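Local coordinates for DyP (Bjerkandera adusta, PDB 3VXJ), which is a heme b dye-decolorizing peroxidase that probably uses peroxide to oxidise dyes and phenols, and is bound here to 2,6-dimethoxyphenol, at residues L354-Y359 against N365-Q370; G13-G18 against G195-G200. All coordinates share one frame; numbering follows the deposited sequence.

Interaction 1: residues L354-Y359 against N365-Q370; sequences LLFVEY and NGFRFQ. With HEM (protoporphyrin IX containing Fe), chain B.
Glu358 and Gln370 meet oxygen against oxygen, with Glu358 OE2 just 2.6 Å from Gln370 OE1, a spacing that suggests a proton on the acid group. The two side chains arrive from opposite directions, and the carboxyl and amide planes are turned 56° apart. Gln370 NE2 is spoken for by the carbonyl of Phe325, which keeps the amide oxygen facing the acid. Glu358 gets this far because its chain is extended, with CG anti to the backbone N (chi1 -169°). Its other oxygen, OE1, lies in the plane of the Phe367 ring at the edge, 3.6 Å from Phe367 CD1, and also rests 3.2 Å from Phe367 CA.

Beside the acid, Phe356 and Phe367 meet at a slant, Phe356 CE2 being 3.9 Å from Phe367 CD1. Phe356 also leans on heme pyrrole C: its CE1 is 3.4 Å from HEM C1C, and the heme methyl CMC lies over one ring face, toward the rim. The vinyl on pyrrole C (CAC and CBC) lies between the segments, with HEM CAC 3.5 Å from Glu358 OE1 and 3.4 Å from Gln370 OE1. With an alanine in place of Phe356, pyrrole C and the flank of Phe367 would probably lose their packing, opening a gap beside the iron-bound water. That water sits 2.0 Å from HEM FE, across the porphyrin from the axial His308. Strand 353-360, in the antiparallel sheet it shares with strands 216-225, 328-334 and 420-430, and the start of helix 367-375 thus wall the distal heme pocket of a DyP-type peroxidase.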
loop_
_atom_site.group_PDB
_atom_site.type_symbol
_atom_site.label_atom_id
_atom_site.label_comp_id
_atom_site.label_asym_id
_atom_site.label_seq_id
_atom_site.Cartn_x
_atom_site.Cartn_y
_atom_site.Cartn_z
ATOM N N LEU A 354 2.008 -5.491 8.001
ATOM C CA LEU A 354 2.153 -5.092 6.615
ATOM C C LEU A 354 3.090 -3.910 6.540
ATOM O O LEU A 354 2.930 -2.927 7.263
ATOM C CB LEU A 354 0.792 -4.720 5.997
ATOM C CG LEU A 354 0.737 -4.527 4.468
ATOM C CD1 LEU A 354 0.994 -5.848 3.726
ATOM C CD2 LEU A 354 -0.611 -3.922 4.034
ATOM N N LEU A 355 4.081 -4.036 5.674
ATOM C CA LEU A 355 4.906 -2.903 5.272
ATOM C C LEU A 355 4.253 -2.327 4.024
ATOM O O LEU A 355 4.419 -2.848 2.917
ATOM C CB LEU A 355 6.357 -3.337 5.034
ATOM C CG LEU A 355 6.979 -4.072 6.225
ATOM C CD1 LEU A 355 8.414 -4.485 5.954
ATOM C CD2 LEU A 355 6.908 -3.247 7.503
ATOM N N PHE A 356 3.473 -1.270 4.243
ATOM C CA PHE A 356 2.582 -0.724 3.232
ATOM C C PHE A 356 3.290 0.379 2.442
ATOM O O PHE A 356 3.950 1.257 3.021
ATOM C CB PHE A 356 1.326 -0.205 3.930
ATOM C CG PHE A 356 0.377 0.532 3.034
ATOM C CD1 PHE A 356 -0.662 -0.135 2.391
ATOM C CD2 PHE A 356 0.495 1.913 2.875
ATOM C CE1 PHE A 356 -1.541 0.554 1.559
ATOM C CE2 PHE A 356 -0.400 2.609 2.074
ATOM C CZ PHE A 356 -1.411 1.934 1.411
ATOM N N VAL A 357 3.139 0.307 1.121
ATOM C CA VAL A 357 3.813 1.215 0.193
ATOM C C VAL A 357 2.811 1.641 -0.862
ATOM O O VAL A 357 2.243 0.787 -1.551
ATOM C CB VAL A 357 4.974 0.483 -0.506
ATOM C CG1 VAL A 357 5.587 1.343 -1.588
ATOM C CG2 VAL A 357 6.040 0.062 0.514
ATOM N N GLU A 358 2.588 2.952 -0.980
ATOM C CA GLU A 358 1.671 3.468 -1.985
ATOM C C GLU A 358 2.296 4.663 -2.683
ATOM O O GLU A 358 2.790 5.580 -2.014
ATOM C CB GLU A 358 0.345 3.867 -1.341
ATOM C CG GLU A 358 -0.769 4.173 -2.330
ATOM C CD GLU A 358 -2.154 4.231 -1.696
ATOM O OE1 GLU A 358 -2.261 4.532 -0.501
ATOM O OE2 GLU A 358 -3.145 3.953 -2.417
ATOM N N TYR A 359 2.266 4.631 -4.015
ATOM C CA TYR A 359 2.871 5.660 -4.863
ATOM C C TYR A 359 1.821 6.477 -5.600
ATOM O O TYR A 359 0.855 5.936 -6.153
ATOM C CB TYR A 359 3.771 5.038 -5.928
ATOM C CG TYR A 359 4.960 4.272 -5.404
ATOM C CD1 TYR A 359 6.076 4.933 -4.900
ATOM C CD2 TYR A 359 4.975 2.874 -5.433
ATOM C CE1 TYR A 359 7.179 4.235 -4.443
ATOM C CE2 TYR A 359 6.091 2.155 -4.978
ATOM C CZ TYR A 359 7.175 2.849 -4.476
ATOM O OH TYR A 359 8.279 2.156 -4.012
ATOM N N ASN A 365 -3.951 13.303 -2.859
ATOM C CA ASN A 365 -4.951 12.727 -3.752
ATOM C C ASN A 365 -4.965 11.200 -3.757
ATOM O O ASN A 365 -5.924 10.602 -4.234
ATOM C CB ASN A 365 -4.734 13.222 -5.185
ATOM C CG ASN A 365 -5.157 14.648 -5.377
ATOM O OD1 ASN A 365 -5.775 15.265 -4.493
ATOM N ND2 ASN A 365 -4.842 15.187 -6.541
ATOM N N GLY A 366 -3.901 10.574 -3.265
ATOM C CA GLY A 366 -3.785 9.116 -3.303
ATOM C C GLY A 366 -4.016 8.556 -1.921
ATOM O O GLY A 366 -5.129 8.622 -1.407
ATOM N N PHE A 367 -2.945 8.070 -1.299
ATOM C CA PHE A 367 -2.978 7.575 0.069
ATOM C C PHE A 367 -3.829 8.430 1.011
ATOM O O PHE A 367 -4.690 7.918 1.724
ATOM C CB PHE A 367 -1.552 7.502 0.622
ATOM C CG PHE A 367 -1.502 7.313 2.111
ATOM C CD1 PHE A 367 -1.924 6.113 2.694
ATOM C CD2 PHE A 367 -1.118 8.363 2.948
ATOM C CE1 PHE A 367 -1.921 5.958 4.084
ATOM C CE2 PHE A 367 -1.102 8.206 4.324
ATOM C CZ PHE A 367 -1.517 7.008 4.898
ATOM N N ARG A 368 -3.548 9.728 1.053
ATOM C CA ARG A 368 -4.152 10.571 2.067
ATOM C C ARG A 368 -5.644 10.773 1.844
ATOM O O ARG A 368 -6.419 10.847 2.799
ATOM C CB ARG A 368 -3.411 11.902 2.134
ATOM C CG ARG A 368 -3.685 12.699 3.372
ATOM C CD ARG A 368 -2.726 13.876 3.398
ATOM N NE ARG A 368 -2.811 14.641 4.636
ATOM C CZ ARG A 368 -3.712 15.587 4.884
ATOM N NH1 ARG A 368 -4.623 15.912 3.971
ATOM N NH2 ARG A 368 -3.695 16.220 6.052
ATOM N N PHE A 369 -6.039 10.869 0.573
ATOM C CA PHE A 369 -7.452 11.009 0.195
ATOM C C PHE A 369 -8.229 9.738 0.520
ATOM O O PHE A 369 -9.335 9.795 1.062
ATOM C CB PHE A 369 -7.552 11.322 -1.294
ATOM C CG PHE A 369 -8.761 12.122 -1.676
ATOM C CD1 PHE A 369 -8.714 13.509 -1.683
ATOM C CD2 PHE A 369 -9.938 11.492 -2.058
ATOM C CE1 PHE A 369 -9.821 14.259 -2.050
ATOM C CE2 PHE A 369 -11.060 12.246 -2.411
ATOM C CZ PHE A 369 -10.988 13.629 -2.413
ATOM N N GLN A 370 -7.637 8.596 0.186
ATOM C CA GLN A 370 -8.210 7.290 0.499
ATOM C C GLN A 370 -8.388 7.101 2.000
ATOM O O GLN A 370 -9.401 6.559 2.449
ATOM C CB GLN A 370 -7.338 6.192 -0.093
ATOM C CG GLN A 370 -7.326 6.229 -1.604
ATOM C CD GLN A 370 -6.164 5.472 -2.193
ATOM O OE1 GLN A 370 -5.539 4.637 -1.529
ATOM N NE2 GLN A 370 -5.851 5.758 -3.451
HETATM C CHA HEM B . -6.899 -3.260 -1.778
HETATM C CHB HEM B . -5.448 -5.223 2.395
HETATM C CHC HEM B . -4.175 -0.862 4.055
HETATM C CHD HEM B . -5.586 1.122 -0.121
HETATM C C1A HEM B . -6.650 -4.164 -0.783
HETATM C C2A HEM B . -6.958 -5.576 -0.836
HETATM C C3A HEM B . -6.563 -6.115 0.331
HETATM C C4A HEM B . -5.970 -5.067 1.131
HETATM C CMA HEM B . -6.669 -7.589 0.767
HETATM C CAA HEM B . -7.682 -6.275 -2.008
HETATM C CBA HEM B . -6.771 -6.793 -3.123
HETATM C CGA HEM B . -6.185 -5.707 -3.994
HETATM O O1A HEM B . -6.912 -5.074 -4.790
HETATM O O2A HEM B . -4.944 -5.493 -3.910
HETATM C C1B HEM B . -4.961 -4.219 3.208
HETATM C C2B HEM B . -4.422 -4.396 4.540
HETATM C C3B HEM B . -4.064 -3.183 5.001
HETATM C C4B HEM B . -4.358 -2.220 3.960
HETATM C CMB HEM B . -4.326 -5.760 5.258
HETATM C CAB HEM B . -3.420 -2.820 6.355
HETATM C CBB HEM B . -2.719 -3.704 7.069
HETATM C C1C HEM B . -4.491 0.055 3.085
HETATM C C2C HEM B . -4.357 1.494 3.205
HETATM C C3C HEM B . -4.763 2.048 2.051
HETATM C C4C HEM B . -5.156 0.967 1.173
HETATM C CMC HEM B . -3.820 2.212 4.458
HETATM C CAC HEM B . -4.812 3.545 1.649
HETATM C CBC HEM B . -5.146 4.501 2.527
HETATM C C1D HEM B . -5.999 0.117 -0.958
HETATM C C2D HEM B . -6.340 0.323 -2.344
HETATM C C3D HEM B . -6.756 -1.023 -2.849
HETATM C C4D HEM B . -6.621 -1.921 -1.730
HETATM C CMD HEM B . -6.324 1.616 -3.175
HETATM C CAD HEM B . -7.239 -1.307 -4.280
HETATM C CBD HEM B . -8.712 -0.916 -4.350
HETATM C CGD HEM B . -9.273 -1.113 -5.732
HETATM O O1D HEM B . -10.337 -1.779 -5.843
HETATM O O2D HEM B . -8.678 -0.614 -6.714
HETATM N NA HEM B . -6.075 -3.891 0.433
HETATM N NB HEM B . -4.941 -2.867 2.890
HETATM N NC HEM B . -5.017 -0.222 1.845
HETATM N ND HEM B . -6.144 -1.228 -0.629
HETATM FE FE HEM B . -5.606 -2.043 1.169
HETATM O O HOH W 1 -3.809 -2.378 0.374
#

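Interaction 2: residues G13-G18 against G195-G200; sequences GDILVG and GIILTG
One methyl, CG2 of Ile15, faces two others from the loop opposite: it is 3.7 Å from Ile197 CG2 and 4.0 Å from Leu198 CD2. Ile15 CG2 is the shared contact, and the two loop methyls lie farther from each other than either does from it. The two isoleucines run past each other in opposite directions and touch through their short branches, whereas Leu198 comes in at a slant and reaches the contact with one tip. In Ile15 the CG1 branch stands beside the backbone N (chi1 -60°), which puts CG2 anti to that N and leaves it as the branch that faces the loop. Leu198 starts out to one side, and the end of its chain closes in.

The meeting is entirely apolar and all three residues are buried. Strand 420-430 adds Leu430 against Ile15, and Val178 packs on Ile197. The backbone carrying Ile15 is a short, weakly bonded helical turn whose later residues are tied back to its beginning: Gly13 O accepts from Val17 N at 3.0 Å and from Gly18 N at 3.1 Å. Gly18 then leaves the turn with a positive phi of 90°, where a side chain would strike the preceding carbonyl. The arrangement is a hydrophobic seam between the two halves of a DyP-type peroxidase, joining the start of the N-terminal alpha+beta barrel region to a loop ahead of strand 216-225 in the C-terminal one.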
loop_
_atom_site.group_PDB
_atom_site.type_symbol
_atom_site.label_atom_id
_atom_site.label_comp_id
_atom_site.label_asym_id
_atom_site.label_seq_id
_atom_site.Cartn_x
_atom_site.Cartn_y
_atom_site.Cartn_z
ATOM N N GLY A 13 11.779 1.064 -10.669
ATOM C CA GLY A 13 10.849 0.015 -11.061
ATOM C C GLY A 13 9.701 -0.265 -10.107
ATOM O O GLY A 13 8.627 -0.670 -10.544
ATOM N N ASP A 14 9.914 -0.070 -8.806
ATOM C CA ASP A 14 8.834 -0.355 -7.852
ATOM C C ASP A 14 7.615 0.550 -8.036
ATOM O O ASP A 14 6.500 0.161 -7.695
ATOM C CB ASP A 14 9.332 -0.299 -6.408
ATOM C CG ASP A 14 8.417 -1.035 -5.446
ATOM O OD1 ASP A 14 8.021 -2.176 -5.761
ATOM O OD2 ASP A 14 8.072 -0.459 -4.389
ATOM N N ILE A 15 7.838 1.740 -8.599
ATOM C CA ILE A 15 6.765 2.711 -8.795
ATOM C C ILE A 15 5.733 2.218 -9.817
ATOM O O ILE A 15 4.531 2.285 -9.577
ATOM C CB ILE A 15 7.312 4.062 -9.285
ATOM C CG1 ILE A 15 8.288 4.655 -8.270
ATOM C CG2 ILE A 15 6.163 5.030 -9.542
ATOM C CD1 ILE A 15 9.110 5.804 -8.842
ATOM N N LEU A 16 6.223 1.728 -10.955
ATOM C CA LEU A 16 5.378 1.468 -12.121
ATOM C C LEU A 16 5.018 -0.005 -12.277
ATOM O O LEU A 16 3.907 -0.337 -12.679
ATOM C CB LEU A 16 6.065 1.991 -13.395
ATOM C CG LEU A 16 5.402 1.852 -14.769
ATOM C CD1 LEU A 16 4.070 2.578 -14.794
ATOM C CD2 LEU A 16 6.322 2.372 -15.870
ATOM N N VAL A 17 5.966 -0.881 -11.957
ATOM C CA VAL A 17 5.821 -2.308 -12.209
ATOM C C VAL A 17 5.630 -3.071 -10.899
ATOM O O VAL A 17 4.812 -3.992 -10.822
ATOM C CB VAL A 17 7.043 -2.849 -13.002
ATOM C CG1 VAL A 17 6.886 -4.336 -13.302
ATOM C CG2 VAL A 17 7.230 -2.063 -14.296
ATOM N N GLY A 18 6.383 -2.678 -9.877
ATOM C CA GLY A 18 6.362 -3.366 -8.587
ATOM C C GLY A 18 7.394 -4.474 -8.567
ATOM O O GLY A 18 7.484 -5.264 -9.513
ATOM N N GLY A 195 0.789 10.993 -15.151
ATOM C CA GLY A 195 0.992 11.974 -14.084
ATOM C C GLY A 195 0.145 11.794 -12.838
ATOM O O GLY A 195 0.317 12.526 -11.877
ATOM N N ILE A 196 -0.774 10.836 -12.840
ATOM C CA ILE A 196 -1.423 10.442 -11.587
ATOM C C ILE A 196 -0.396 9.766 -10.664
ATOM O O ILE A 196 -0.482 9.875 -9.434
ATOM C CB ILE A 196 -2.647 9.540 -11.838
ATOM C CG1 ILE A 196 -3.674 10.248 -12.738
ATOM C CG2 ILE A 196 -3.287 9.106 -10.514
ATOM C CD1 ILE A 196 -4.110 11.647 -12.275
ATOM N N ILE A 197 0.593 9.100 -11.263
ATOM C CA ILE A 197 1.615 8.362 -10.519
ATOM C C ILE A 197 2.977 9.051 -10.586
ATOM O O ILE A 197 3.690 9.112 -9.586
ATOM C CB ILE A 197 1.728 6.904 -11.041
ATOM C CG1 ILE A 197 0.351 6.208 -11.070
ATOM C CG2 ILE A 197 2.733 6.101 -10.222
ATOM C CD1 ILE A 197 -0.358 6.131 -9.707
ATOM N N LEU A 198 3.322 9.574 -11.762
ATOM C CA LEU A 198 4.659 10.112 -12.033
ATOM C C LEU A 198 4.631 11.633 -12.027
ATOM O O LEU A 198 3.917 12.253 -12.831
ATOM C CB LEU A 198 5.198 9.587 -13.378
ATOM C CG LEU A 198 5.413 8.071 -13.471
ATOM C CD1 LEU A 198 5.630 7.650 -14.911
ATOM C CD2 LEU A 198 6.565 7.603 -12.593
ATOM N N THR A 199 5.427 12.230 -11.140
ATOM C CA THR A 199 5.502 13.687 -11.065
ATOM C C THR A 199 5.983 14.283 -12.386
ATOM O O THR A 199 6.892 13.750 -13.037
ATOM C CB THR A 199 6.367 14.158 -9.859
ATOM O OG1 THR A 199 7.597 13.431 -9.816
ATOM C CG2 THR A 199 5.613 13.924 -8.545
ATOM N N GLY A 200 5.350 15.378 -12.792
ATOM C CA GLY A 200 5.744 16.088 -14.007
ATOM C C GLY A 200 5.127 15.587 -15.301
ATOM O O GLY A 200 5.298 16.220 -16.347
#

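Both segments of interaction 2 precede those of interaction 1 in the chain, yet the contact centres are about 13 Å apart and the two touch directly. Strand 353-360 connects them: at one end it faces the heme, and at the other Tyr359 turns to the 13-18 turn, its OH 2.7 Å from Asp14 OD2 in a probable hydrogen bond. Tyr359 CD2 also packs 3.8 Å from Ile15 CA, and Tyr359 O lies 3.8 Å from Ile197 CD1. Interaction 1 belongs wholly to the C-terminal family region, while interaction 2 spans both regions. The sheet strand that lines the distal heme pocket is therefore in contact, at its far end, with the join between the two halves.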